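Local coordinates for enolase-phosphatase E1 (Saccharomyces cerevisiae, PDB 2G80), which probably catalyses the enolisation and then the dephosphorylation of 2,3-diketo-5-methylthiopentyl-1-phosphate in the methionine salvage pathway, using one magnesium ion, at residues A[209-213]-A[214-218]; A[230-233]-A[234-237]; A[29-32]-A[33-36]; A[193-196]-A[197-200]. All coordinates share one frame; numbering follows the deposited sequence.

Contact 1: residues A[209-213]-A[214-218]; sequences FLSDN and PLELD. With MG (magnesium ion), chain E.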
ATOM      1  N   PHE A 209     -13.033  -9.858   1.863  1.00 34.12           N
ATOM      2  CA  PHE A 209     -11.611  -9.485   1.821  1.00 32.21           C
ATOM      3  C   PHE A 209     -10.982  -9.991   0.503  1.00 32.83           C
ATOM      4  O   PHE A 209     -11.048 -11.189   0.193  1.00 29.19           O
ATOM      5  CB  PHE A 209     -10.891 -10.041   3.051  1.00 30.66           C
ATOM      6  CG  PHE A 209      -9.392  -9.827   3.060  1.00 29.82           C
ATOM      7  CD1 PHE A 209      -8.826  -8.583   2.763  1.00 35.13           C
ATOM      8  CD2 PHE A 209      -8.539 -10.861   3.455  1.00 35.39           C
ATOM      9  CE1 PHE A 209      -7.450  -8.388   2.816  1.00 33.20           C
ATOM     10  CE2 PHE A 209      -7.158 -10.684   3.503  1.00 35.40           C
ATOM     11  CZ  PHE A 209      -6.609  -9.456   3.202  1.00 33.41           C
ATOM     12  N   LEU A 210     -10.404  -9.058  -0.257  1.00 32.03           N
ATOM     13  CA  LEU A 210      -9.763  -9.326  -1.536  1.00 32.88           C
ATOM     14  C   LEU A 210      -8.249  -9.109  -1.413  1.00 33.34           C
ATOM     15  O   LEU A 210      -7.779  -8.036  -0.996  1.00 32.58           O
ATOM     16  CB  LEU A 210     -10.343  -8.443  -2.629  1.00 32.25           C
ATOM     17  CG  LEU A 210     -11.856  -8.594  -2.866  1.00 32.97           C
ATOM     18  CD1 LEU A 210     -12.423  -7.350  -3.571  1.00 39.39           C
ATOM     19  CD2 LEU A 210     -12.203  -9.886  -3.588  1.00 37.64           C
ATOM     20  N   SER A 211      -7.505 -10.140  -1.785  1.00 32.65           N
ATOM     21  CA  SER A 211      -6.062 -10.124  -1.727  1.00 33.84           C
ATOM     22  C   SER A 211      -5.503 -11.140  -2.713  1.00 33.21           C
ATOM     23  O   SER A 211      -6.211 -12.056  -3.088  1.00 31.50           O
ATOM     24  CB  SER A 211      -5.600 -10.420  -0.289  1.00 35.47           C
ATOM     25  OG  SER A 211      -4.188 -10.635  -0.185  1.00 35.21           O
ATOM     26  N   ASP A 212      -4.274 -10.901  -3.181  1.00 32.56           N
ATOM     27  CA  ASP A 212      -3.544 -11.840  -4.031  1.00 36.83           C
ATOM     28  C   ASP A 212      -2.783 -12.903  -3.224  1.00 37.20           C
ATOM     29  O   ASP A 212      -2.310 -13.860  -3.816  1.00 38.75           O
ATOM     30  CB  ASP A 212      -2.564 -11.131  -4.986  1.00 36.96           C
ATOM     31  CG  ASP A 212      -1.548 -10.275  -4.270  1.00 40.87           C
ATOM     32  OD1 ASP A 212      -1.936  -9.657  -3.252  1.00 41.67           O
ATOM     33  OD2 ASP A 212      -0.386 -10.204  -4.729  1.00 41.89           O
ATOM     34  N   ASN A 213      -2.665 -12.725  -1.903  1.00 38.12           N
ATOM     35  CA  ASN A 213      -1.930 -13.639  -1.027  1.00 38.76           C
ATOM     36  C   ASN A 213      -2.899 -14.610  -0.310  1.00 38.92           C
ATOM     37  O   ASN A 213      -3.658 -14.180   0.561  1.00 37.54           O
ATOM     38  CB  ASN A 213      -1.120 -12.805  -0.013  1.00 40.36           C
ATOM     39  CG  ASN A 213      -0.126 -13.641   0.810  1.00 43.13           C
ATOM     40  OD1 ASN A 213      -0.111 -14.869   0.751  1.00 43.06           O
ATOM     41  ND2 ASN A 213       0.707 -12.953   1.587  1.00 33.86           N
ATOM     42  N   PRO A 214      -2.877 -15.919  -0.672  1.00 40.85           N
ATOM     43  CA  PRO A 214      -3.749 -16.906  -0.010  1.00 38.97           C
ATOM     44  C   PRO A 214      -3.601 -17.032   1.513  1.00 37.72           C
ATOM     45  O   PRO A 214      -4.548 -17.419   2.167  1.00 36.31           O
ATOM     46  CB  PRO A 214      -3.348 -18.240  -0.667  1.00 36.89           C
ATOM     47  CG  PRO A 214      -2.669 -17.897  -1.892  1.00 38.65           C
ATOM     48  CD  PRO A 214      -2.058 -16.565  -1.727  1.00 42.59           C
ATOM     49  N   LEU A 215      -2.402 -16.773   2.023  1.00 37.28           N
ATOM     50  CA  LEU A 215      -2.096 -16.821   3.440  1.00 39.30           C
ATOM     51  C   LEU A 215      -2.814 -15.707   4.224  1.00 38.98           C
ATOM     52  O   LEU A 215      -3.162 -15.889   5.399  1.00 39.13           O
ATOM     53  CB  LEU A 215      -0.570 -16.762   3.663  1.00 40.99           C
ATOM     54  CG  LEU A 215       0.245 -17.917   3.044  1.00 45.97           C
ATOM     55  CD1 LEU A 215       1.748 -17.666   3.223  1.00 48.16           C
ATOM     56  CD2 LEU A 215      -0.140 -19.259   3.656  1.00 39.65           C
ATOM     57  N   GLU A 216      -3.030 -14.564   3.571  1.00 38.42           N
ATOM     58  CA  GLU A 216      -3.803 -13.476   4.146  1.00 37.26           C
ATOM     59  C   GLU A 216      -5.280 -13.905   4.196  1.00 35.82           C
ATOM     60  O   GLU A 216      -5.939 -13.725   5.200  1.00 34.76           O
ATOM     61  CB  GLU A 216      -3.646 -12.183   3.312  1.00 37.24           C
ATOM     62  CG  GLU A 216      -2.205 -11.625   3.307  1.00 39.09           C
ATOM     63  CD  GLU A 216      -2.042 -10.320   2.510  1.00 42.11           C
ATOM     64  OE1 GLU A 216      -3.037  -9.789   1.946  1.00 48.48           O
ATOM     65  OE2 GLU A 216      -0.897  -9.808   2.461  1.00 51.44           O
ATOM     66  N   LEU A 217      -5.778 -14.458   3.092  1.00 34.78           N
ATOM     67  CA  LEU A 217      -7.161 -14.909   2.980  1.00 34.34           C
ATOM     68  C   LEU A 217      -7.463 -16.012   3.984  1.00 34.28           C
ATOM     69  O   LEU A 217      -8.535 -15.992   4.585  1.00 37.04           O
ATOM     70  CB  LEU A 217      -7.478 -15.364   1.548  1.00 36.05           C
ATOM     71  CG  LEU A 217      -7.411 -14.350   0.381  1.00 33.71           C
ATOM     72  CD1 LEU A 217      -7.736 -15.082  -0.886  1.00 31.54           C
ATOM     73  CD2 LEU A 217      -8.359 -13.105   0.505  1.00 27.95           C
ATOM     74  N   ASP A 218      -6.519 -16.942   4.180  1.00 33.35           N
ATOM     75  CA  ASP A 218      -6.631 -18.013   5.188  1.00 34.34           C
ATOM     76  C   ASP A 218      -6.773 -17.443   6.608  1.00 34.90           C
ATOM     77  O   ASP A 218      -7.548 -17.957   7.398  1.00 34.72           O
ATOM     78  CB  ASP A 218      -5.381 -18.910   5.217  1.00 35.92           C
ATOM     79  CG  ASP A 218      -5.229 -19.815   4.005  1.00 40.89           C
ATOM     80  OD1 ASP A 218      -6.139 -19.952   3.179  1.00 47.54           O
ATOM     81  OD2 ASP A 218      -4.144 -20.410   3.879  1.00 55.61           O
TER
HETATM   82 MG    MG E 500      -0.794  -8.170  -2.206  1.00 32.36          MG
HETATM   83  O   HOH W   1       0.924  -8.919  -2.800  1.00 32.34           O
HETATM   84  O   HOH W   2      -0.994  -9.334  -0.500  1.00 38.89           O
HETATM   85  O   HOH W   3      -0.001  -6.817  -0.982  1.00 29.88           O
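Ser211 OG donates to Glu216 OE1 at 2.6 Å, approaching from above the carboxylate plane, and itself accepts from Asn213 N, which closes an ST turn between strand and helix. One hydroxyl thus links the strand end, the turn and the helix. Glu216 keeps an extended chain beyond CG, which carries its carboxylate back past Asn213 to the serine; Lys187, predicted to bind substrate, makes a salt bridge to the same OE1. With an alanine here, the Ser211 hydroxyl and the Lys187 ammonium would probably lose their shared acceptor. Asn213 is the N-cap: with CG anti to the backbone N (chi1 -170°), its OD1 takes the N-H of Leu215 at 3.2 Å from above the amide plane. Toward the start of the segment, Leu217 CD2 lies 3.7 Å from Phe209 CD2, while the phenyl edge faces the Glu216 carbonyl. The CB of Asp212 points away from the helix, and its OD1 lies 2.1 Å from the magnesium ion, which Asp37 OD2, the backbone O of Glu39 and three waters also bind. In this beta-alpha-beta unit, strand 207-211 lies between strands 33-36 and 226-230, and Leu217 of helix 214-221 packs on Thr227 and Leu229 of the latter.

Contact 2: residues A[230-233]-A[234-237]; sequences ASRP and GNAP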
ATOM      1  N   ALA A 230      -7.474 -12.258  -5.634  1.00 38.00           N
ATOM      2  CA  ALA A 230      -7.253 -11.317  -6.730  1.00 38.76           C
ATOM      3  C   ALA A 230      -6.134 -11.852  -7.640  1.00 39.56           C
ATOM      4  O   ALA A 230      -5.083 -12.287  -7.151  1.00 40.42           O
ATOM      5  CB  ALA A 230      -6.918  -9.906  -6.205  1.00 37.08           C
ATOM      6  N   SER A 231      -6.399 -11.847  -8.948  1.00 38.33           N
ATOM      7  CA  SER A 231      -5.436 -12.259  -9.953  1.00 41.08           C
ATOM      8  C   SER A 231      -5.250 -11.109 -10.930  1.00 41.92           C
ATOM      9  O   SER A 231      -6.211 -10.665 -11.533  1.00 43.36           O
ATOM     10  CB  SER A 231      -5.933 -13.497 -10.685  1.00 41.22           C
ATOM     11  OG  SER A 231      -4.864 -14.065 -11.389  1.00 44.68           O
ATOM     12  N   ARG A 232      -4.020 -10.618 -11.050  1.00 40.37           N
ATOM     13  CA  ARG A 232      -3.691  -9.503 -11.915  1.00 40.56           C
ATOM     14  C   ARG A 232      -2.425  -9.845 -12.688  1.00 44.01           C
ATOM     15  O   ARG A 232      -1.603 -10.631 -12.164  1.00 45.66           O
ATOM     16  CB  ARG A 232      -3.377  -8.244 -11.077  1.00 40.79           C
ATOM     17  CG  ARG A 232      -4.476  -7.717 -10.192  1.00 39.53           C
ATOM     18  CD  ARG A 232      -5.646  -7.240 -11.011  1.00 40.09           C
ATOM     19  NE  ARG A 232      -6.623  -6.534 -10.196  1.00 41.12           N
ATOM     20  CZ  ARG A 232      -7.638  -5.817 -10.687  1.00 40.69           C
ATOM     21  NH1 ARG A 232      -7.837  -5.720 -11.992  1.00 38.08           N
ATOM     22  NH2 ARG A 232      -8.448  -5.171  -9.858  1.00 37.78           N
ATOM     23  N   PRO A 233      -2.229  -9.230 -13.892  1.00 45.33           N
ATOM     24  CA  PRO A 233      -0.978  -9.449 -14.666  1.00 46.13           C
ATOM     25  C   PRO A 233       0.248  -9.095 -13.825  1.00 44.71           C
ATOM     26  O   PRO A 233       0.256  -8.065 -13.145  1.00 47.24           O
ATOM     27  CB  PRO A 233      -1.114  -8.484 -15.857  1.00 46.28           C
ATOM     28  CG  PRO A 233      -2.575  -8.215 -15.981  1.00 45.77           C
ATOM     29  CD  PRO A 233      -3.146  -8.301 -14.597  1.00 45.00           C
ATOM     30  N   GLY A 234       1.235  -9.974 -13.812  1.00 44.20           N
ATOM     31  CA  GLY A 234       2.441  -9.786 -13.002  1.00 44.33           C
ATOM     32  C   GLY A 234       2.412 -10.433 -11.627  1.00 45.77           C
ATOM     33  O   GLY A 234       3.443 -10.414 -10.953  1.00 49.48           O
ATOM     34  N   ASN A 235       1.255 -10.931 -11.157  1.00 45.38           N
ATOM     35  CA  ASN A 235       1.189 -11.660  -9.854  1.00 45.28           C
ATOM     36  C   ASN A 235       1.772 -13.072 -10.025  1.00 47.25           C
ATOM     37  O   ASN A 235       1.872 -13.585 -11.139  1.00 45.39           O
ATOM     38  CB  ASN A 235      -0.256 -11.846  -9.332  1.00 41.32           C
ATOM     39  CG  ASN A 235      -0.910 -10.566  -8.843  1.00 42.23           C
ATOM     40  OD1 ASN A 235      -0.379  -9.461  -8.960  1.00 36.11           O
ATOM     41  ND2 ASN A 235      -2.100 -10.718  -8.298  1.00 35.41           N
ATOM     42  N   ALA A 236       2.119 -13.700  -8.907  1.00 51.10           N
ATOM     43  CA  ALA A 236       2.559 -15.100  -8.904  1.00 55.93           C
ATOM     44  C   ALA A 236       1.392 -15.967  -9.450  1.00 58.38           C
ATOM     45  O   ALA A 236       0.212 -15.619  -9.237  1.00 58.91           O
ATOM     46  CB  ALA A 236       2.941 -15.538  -7.485  1.00 57.48           C
ATOM     47  N   PRO A 237       1.698 -17.064 -10.179  1.00 59.75           N
ATOM     48  CA  PRO A 237       0.594 -17.851 -10.740  1.00 61.33           C
ATOM     49  C   PRO A 237      -0.342 -18.498  -9.697  1.00 60.90           C
ATOM     50  O   PRO A 237       0.077 -18.766  -8.561  1.00 60.67           O
ATOM     51  CB  PRO A 237       1.315 -18.942 -11.569  1.00 62.79           C
ATOM     52  CG  PRO A 237       2.709 -18.426 -11.768  1.00 63.23           C
ATOM     53  CD  PRO A 237       3.006 -17.658 -10.527  1.00 61.37           C
TER
HETATM   54  O   HOH W   4      -2.809 -13.489  -7.866  1.00 37.77           O
HETATM   55  O   HOH W   5      -2.398 -14.330 -10.711  1.00 49.45           O
HETATM   56  O   HOH W   6       0.280  -7.196 -10.209  1.00 35.07           O
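Asn235 N donates to Arg232 O at 3.0 Å, a fairly straight bond (160° at the hydrogen) that closes the tight side of this loop. The Asn235 side chain folds back against the same carbonyl: the backbone puts CB 3.4 Å from Arg232 O, and with CG beside its own backbone N (chi1 -71°) CG comes equally close, laying the amide near Arg232 CB. The four residues from Arg232 to Asn235 form a type II beta turn, with Pro233 and Gly234 at its corners; at the glycine's backbone angles a CB would clash with Pro233 O. The turn belongs to the loop after strand 226-230, and it brings Asn235 against Asp212 of the magnesium site, where its ND2 also donates to Gly40 O. Arg232 bends at chi2 and leads away from the turn to Thr41 O and a salt bridge with Asp129, its guanidinium making cation-pi contacts with Tyr127 and Phe250. On the loose side, water replaces direct contact. One water gives to Ala230 O and accepts from Asn235 ND2 at 2.9 Å; a second donates to both Pro233 O and Asn235 OD1, the latter at 2.7 Å. A third spans Ser231 OG and Ala236 O, the latter a long 3.3 Å away.

Contact 3: residues A[29-32]-A[33-36]; sequences DNYS and TYLL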
ATOM      1  N   ASP A  29     -25.790  -4.752  -2.313  1.00 71.73           N
ATOM      2  CA  ASP A  29     -25.065  -5.945  -2.884  1.00 70.77           C
ATOM      3  C   ASP A  29     -24.872  -7.079  -1.833  1.00 70.36           C
ATOM      4  O   ASP A  29     -25.392  -6.986  -0.693  1.00 69.58           O
ATOM      5  CB  ASP A  29     -23.744  -5.490  -3.552  1.00 72.37           C
ATOM      6  CG  ASP A  29     -22.734  -4.887  -2.555  1.00 70.98           C
ATOM      7  OD1 ASP A  29     -22.273  -5.617  -1.663  1.00 69.96           O
ATOM      8  OD2 ASP A  29     -22.343  -3.708  -2.711  1.00 63.95           O
ATOM      9  N   ASN A  30     -24.134  -8.136  -2.209  1.00 67.82           N
ATOM     10  CA  ASN A  30     -23.902  -9.298  -1.314  1.00 66.26           C
ATOM     11  C   ASN A  30     -23.209  -9.000   0.032  1.00 61.27           C
ATOM     12  O   ASN A  30     -23.392  -9.767   0.995  1.00 62.01           O
ATOM     13  CB  ASN A  30     -23.121 -10.424  -2.035  1.00 67.08           C
ATOM     14  CG  ASN A  30     -23.898 -11.070  -3.200  1.00 70.20           C
ATOM     15  OD1 ASN A  30     -25.118 -10.913  -3.347  1.00 68.58           O
ATOM     16  ND2 ASN A  30     -23.175 -11.821  -4.023  1.00 70.99           N
ATOM     17  N   TYR A  31     -22.442  -7.904   0.108  1.00 54.39           N
ATOM     18  CA  TYR A  31     -21.689  -7.545   1.331  1.00 48.87           C
ATOM     19  C   TYR A  31     -21.920  -6.105   1.786  1.00 46.13           C
ATOM     20  O   TYR A  31     -22.090  -5.206   0.962  1.00 44.74           O
ATOM     21  CB  TYR A  31     -20.189  -7.796   1.077  1.00 46.78           C
ATOM     22  CG  TYR A  31     -19.891  -9.238   0.710  1.00 39.88           C
ATOM     23  CD1 TYR A  31     -19.836 -10.226   1.697  1.00 38.51           C
ATOM     24  CD2 TYR A  31     -19.727  -9.631  -0.630  1.00 39.56           C
ATOM     25  CE1 TYR A  31     -19.593 -11.578   1.372  1.00 38.36           C
ATOM     26  CE2 TYR A  31     -19.480 -10.987  -0.974  1.00 34.14           C
ATOM     27  CZ  TYR A  31     -19.420 -11.952   0.036  1.00 43.02           C
ATOM     28  OH  TYR A  31     -19.190 -13.286  -0.267  1.00 42.38           O
ATOM     29  N   SER A  32     -21.946  -5.873   3.098  1.00 44.09           N
ATOM     30  CA  SER A  32     -22.033  -4.490   3.589  1.00 45.34           C
ATOM     31  C   SER A  32     -20.668  -3.792   3.415  1.00 44.21           C
ATOM     32  O   SER A  32     -20.624  -2.600   3.155  1.00 43.34           O
ATOM     33  CB  SER A  32     -22.491  -4.393   5.055  1.00 45.26           C
ATOM     34  OG  SER A  32     -21.477  -4.722   5.997  1.00 52.55           O
ATOM     35  N   THR A  33     -19.578  -4.567   3.520  1.00 42.72           N
ATOM     36  CA  THR A  33     -18.232  -4.033   3.605  1.00 39.52           C
ATOM     37  C   THR A  33     -17.209  -4.831   2.811  1.00 36.48           C
ATOM     38  O   THR A  33     -17.323  -6.042   2.670  1.00 37.02           O
ATOM     39  CB  THR A  33     -17.834  -4.005   5.081  1.00 39.85           C
ATOM     40  OG1 THR A  33     -18.846  -3.310   5.810  1.00 41.01           O
ATOM     41  CG2 THR A  33     -16.480  -3.317   5.320  1.00 39.19           C
ATOM     42  N   TYR A  34     -16.225  -4.102   2.298  1.00 33.71           N
ATOM     43  CA  TYR A  34     -15.127  -4.612   1.527  1.00 34.56           C
ATOM     44  C   TYR A  34     -13.797  -4.152   2.122  1.00 34.77           C
ATOM     45  O   TYR A  34     -13.628  -2.970   2.462  1.00 35.92           O
ATOM     46  CB  TYR A  34     -15.236  -4.138   0.082  1.00 32.86           C
ATOM     47  CG  TYR A  34     -16.472  -4.689  -0.608  1.00 31.05           C
ATOM     48  CD1 TYR A  34     -17.683  -3.981  -0.578  1.00 28.30           C
ATOM     49  CD2 TYR A  34     -16.447  -5.957  -1.231  1.00 30.28           C
ATOM     50  CE1 TYR A  34     -18.860  -4.508  -1.179  1.00 35.28           C
ATOM     51  CE2 TYR A  34     -17.596  -6.482  -1.860  1.00 30.90           C
ATOM     52  CZ  TYR A  34     -18.792  -5.754  -1.840  1.00 32.50           C
ATOM     53  OH  TYR A  34     -19.895  -6.270  -2.469  1.00 33.19           O
ATOM     54  N   LEU A  35     -12.883  -5.109   2.242  1.00 31.65           N
ATOM     55  CA  LEU A  35     -11.551  -4.916   2.755  1.00 32.17           C
ATOM     56  C   LEU A  35     -10.622  -5.255   1.595  1.00 30.72           C
ATOM     57  O   LEU A  35     -10.700  -6.344   1.006  1.00 31.20           O
ATOM     58  CB  LEU A  35     -11.302  -5.844   3.942  1.00 31.12           C
ATOM     59  CG  LEU A  35      -9.960  -5.711   4.656  1.00 31.09           C
ATOM     60  CD1 LEU A  35      -9.857  -4.321   5.336  1.00 35.29           C
ATOM     61  CD2 LEU A  35      -9.809  -6.830   5.685  1.00 33.05           C
ATOM     62  N   LEU A  36      -9.732  -4.339   1.268  1.00 29.34           N
ATOM     63  CA  LEU A  36      -8.862  -4.528   0.102  1.00 29.95           C
ATOM     64  C   LEU A  36      -7.400  -4.477   0.439  1.00 31.06           C
ATOM     65  O   LEU A  36      -6.948  -3.569   1.126  1.00 34.48           O
ATOM     66  CB  LEU A  36      -9.137  -3.449  -0.942  1.00 29.94           C
ATOM     67  CG  LEU A  36     -10.573  -3.274  -1.446  1.00 34.67           C
ATOM     68  CD1 LEU A  36     -10.609  -2.092  -2.441  1.00 41.38           C
ATOM     69  CD2 LEU A  36     -11.073  -4.508  -2.104  1.00 39.04           C
TER
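Asp29 OD1 is gripped by two donors. Tyr34 OH gives it a short bond of 2.6 Å, coming from well above the carboxylate plane (68° out of it), and Tyr31 N reaches it at 2.9 Å nearly along the C-O axis, which makes an Asx turn. The carboxylate gets there because Asp29 CG sits between the backbone N and the carbonyl carbon (chi1 64°), curling the acid back over the turn. Its second oxygen, OD2, pairs with Lys137 in a salt bridge, and the same lysine makes a weak hydrogen bond to Tyr34 OH, so acid, phenol and ammonium gather in one cluster, and the two charges would probably polarise the hydroxyl. Tyr31 adds an apolar contact: its CB lies 3.8 Å from Tyr34 CZ and makes an off-centre CH-pi approach to that ring. The two rings are obliquely placed, with planes at 76°, and Tyr34 OH lies at the edge of the Tyr31 ring. Further along, the hydroxyls of the adjacent Ser32 and Thr33 share a hydrogen bond of 3.0 Å between OG and OG1; Arg139 also donates to Thr33 OG1. Phe133 meets the Tyr34 ring edge-to-face. The arrangement is the lead-in to strand 33-36, a central strand of the parallel sheet of the HAD-like fold, which runs on toward the magnesium ligand Asp37.

Contact 4: residues A[193-196]-A[197-200]; sequences YANI and LRDI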
ATOM      1  N   TYR A 193      -7.283  -9.701  11.879  1.00 32.87           N
ATOM      2  CA  TYR A 193      -8.635  -9.550  11.268  1.00 34.04           C
ATOM      3  C   TYR A 193      -9.745  -9.348  12.319  1.00 31.09           C
ATOM      4  O   TYR A 193     -10.709  -8.673  12.061  1.00 30.43           O
ATOM      5  CB  TYR A 193      -8.935 -10.685  10.299  1.00 31.70           C
ATOM      6  CG  TYR A 193      -7.956 -10.628   9.169  1.00 35.06           C
ATOM      7  CD1 TYR A 193      -8.190  -9.812   8.053  1.00 29.60           C
ATOM      8  CD2 TYR A 193      -6.743 -11.327   9.239  1.00 32.75           C
ATOM      9  CE1 TYR A 193      -7.263  -9.728   7.025  1.00 29.26           C
ATOM     10  CE2 TYR A 193      -5.802 -11.232   8.229  1.00 35.87           C
ATOM     11  CZ  TYR A 193      -6.061 -10.444   7.112  1.00 32.29           C
ATOM     12  OH  TYR A 193      -5.128 -10.370   6.097  1.00 34.08           O
ATOM     13  N   ALA A 194      -9.567  -9.920  13.504  1.00 32.78           N
ATOM     14  CA  ALA A 194     -10.460  -9.667  14.627  1.00 32.58           C
ATOM     15  C   ALA A 194     -10.345  -8.185  15.058  1.00 31.34           C
ATOM     16  O   ALA A 194     -11.363  -7.554  15.387  1.00 30.73           O
ATOM     17  CB  ALA A 194     -10.165 -10.619  15.786  1.00 26.70           C
ATOM     18  N   ASN A 195      -9.113  -7.655  15.050  1.00 30.68           N
ATOM     19  CA  ASN A 195      -8.853  -6.243  15.329  1.00 31.22           C
ATOM     20  C   ASN A 195      -9.547  -5.336  14.316  1.00 31.46           C
ATOM     21  O   ASN A 195     -10.181  -4.358  14.700  1.00 34.22           O
ATOM     22  CB  ASN A 195      -7.345  -5.919  15.401  1.00 29.89           C
ATOM     23  CG  ASN A 195      -6.615  -6.640  16.552  1.00 39.33           C
ATOM     24  OD1 ASN A 195      -7.210  -7.013  17.571  1.00 39.22           O
ATOM     25  ND2 ASN A 195      -5.312  -6.827  16.384  1.00 33.33           N
ATOM     26  N   ILE A 196      -9.474  -5.678  13.032  1.00 34.19           N
ATOM     27  CA  ILE A 196     -10.131  -4.887  11.956  1.00 32.59           C
ATOM     28  C   ILE A 196     -11.660  -4.956  12.056  1.00 33.44           C
ATOM     29  O   ILE A 196     -12.323  -3.933  11.843  1.00 29.29           O
ATOM     30  CB  ILE A 196      -9.634  -5.316  10.551  1.00 36.06           C
ATOM     31  CG1 ILE A 196      -8.148  -4.944  10.399  1.00 34.85           C
ATOM     32  CG2 ILE A 196     -10.522  -4.690   9.367  1.00 33.18           C
ATOM     33  CD1 ILE A 196      -7.494  -5.525   9.153  1.00 34.53           C
ATOM     34  N   LEU A 197     -12.216  -6.138  12.343  1.00 34.39           N
ATOM     35  CA  LEU A 197     -13.694  -6.282  12.518  1.00 37.97           C
ATOM     36  C   LEU A 197     -14.215  -5.409  13.668  1.00 35.26           C
ATOM     37  O   LEU A 197     -15.254  -4.781  13.528  1.00 35.80           O
ATOM     38  CB  LEU A 197     -14.145  -7.754  12.705  1.00 37.11           C
ATOM     39  CG  LEU A 197     -14.073  -8.679  11.490  1.00 40.24           C
ATOM     40  CD1 LEU A 197     -14.334 -10.117  11.915  1.00 39.28           C
ATOM     41  CD2 LEU A 197     -15.049  -8.237  10.387  1.00 41.65           C
ATOM     42  N   ARG A 198     -13.492  -5.392  14.782  1.00 34.54           N
ATOM     43  CA  ARG A 198     -13.781  -4.492  15.927  1.00 36.79           C
ATOM     44  C   ARG A 198     -13.857  -3.031  15.462  1.00 38.60           C
ATOM     45  O   ARG A 198     -14.843  -2.349  15.746  1.00 41.84           O
ATOM     46  CB  ARG A 198     -12.680  -4.578  16.986  1.00 35.35           C
ATOM     47  CG  ARG A 198     -13.021  -3.940  18.300  1.00 40.72           C
ATOM     48  CD  ARG A 198     -11.860  -3.209  18.930  1.00 35.91           C
ATOM     49  NE  ARG A 198     -10.700  -4.041  19.171  1.00 44.42           N
ATOM     50  CZ  ARG A 198      -9.491  -3.960  18.590  1.00 43.21           C
ATOM     51  NH1 ARG A 198      -9.172  -3.055  17.663  1.00 44.25           N
ATOM     52  NH2 ARG A 198      -8.560  -4.826  18.973  1.00 41.07           N
ATOM     53  N   ASP A 199     -12.829  -2.582  14.730  1.00 39.59           N
ATOM     54  CA  ASP A 199     -12.740  -1.181  14.246  1.00 41.78           C
ATOM     55  C   ASP A 199     -13.727  -0.873  13.114  1.00 42.03           C
ATOM     56  O   ASP A 199     -14.193   0.244  13.014  1.00 41.61           O
ATOM     57  CB  ASP A 199     -11.299  -0.822  13.818  1.00 40.72           C
ATOM     58  CG  ASP A 199     -10.291  -0.904  14.989  1.00 48.02           C
ATOM     59  OD1 ASP A 199     -10.689  -0.668  16.151  1.00 40.74           O
ATOM     60  OD2 ASP A 199      -9.088  -1.171  14.741  1.00 52.35           O
ATOM     61  N   ILE A 200     -14.011  -1.853  12.264  1.00 42.55           N
ATOM     62  CA  ILE A 200     -15.014  -1.725  11.189  1.00 45.47           C
ATOM     63  C   ILE A 200     -16.450  -1.685  11.789  1.00 46.38           C
ATOM     64  O   ILE A 200     -17.273  -0.884  11.360  1.00 46.59           O
ATOM     65  CB  ILE A 200     -14.814  -2.860  10.092  1.00 44.62           C
ATOM     66  CG1 ILE A 200     -13.686  -2.456   9.135  1.00 45.04           C
ATOM     67  CG2 ILE A 200     -16.049  -3.132   9.252  1.00 52.26           C
ATOM     68  CD1 ILE A 200     -13.425  -3.499   8.017  1.00 49.21           C
TER
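Ile196 and Ile200, one helical turn apart, lie side by side and point the same way. The methyl CG2 of Ile196 presses on CD1 of Ile200 at 3.4 Å, tighter than a usual carbon contact, and Ile200 N donates to Ile196 O at 2.7 Å, so backbone and side chains close the same turn. Ile196 CG2 stands anti to the backbone N and beside the carbonyl carbon, which turns that methyl toward the following turn. Cutting Ile200 back to an alanine is likely to open a gap beside the Ile196 methyl and Phe179. On another side of the helix, Asn195 runs alongside Arg198, with amide and guanidinium planes 23° apart and OD1 2.9 Å from NH2. The arginine bends at chi2 and chi3, which brings one face of its guanidinium over Asn195 CA, while NH1 makes a salt bridge with Asp199 OD1 at 3.2 Å, the acid oxygen lying in the guanidinium plane. The amide has further partners: ND2 donates to Ser184 O, and OD1 accepts from Gln191. Leu197 completes the set; its N bonds to Tyr193 O at 3.0 Å, and its CG rests 3.4 Å from that same oxygen. Helix 190-200 lies against the sheet through its buried side: Ile196 and Ile200 touch Phe179 of strand 177-179, Tyr193 and Ile196 reach Leu35 and Ile200 reaches Thr33 of strand 33-36, and Tyr193 also packs on helix 214-221.

Overall arrangement
From the N terminus, contact 3 comes first, closing the turn that leads into strand 33-36. Contact 4 follows on helix 190-200, whose Tyr193 and Ile196 meet Leu35 of contact 3, joining that helix to the sheet. Contact 1 then turns strand 207-211, which is hydrogen-bonded to strand 33-36, into helix 214-221; its Phe209 touches Tyr193 of contact 4. Contact 2 closes a turn within the loop between strands 226-230 and 246-247 and meets contact 1 where Asn235 packs on Asp212. All four are local and in series, so none nests in or crosses another. Contacts 2 and 4 do not touch, their centres about 27 Å apart, and contact 1 lies against each of the other three.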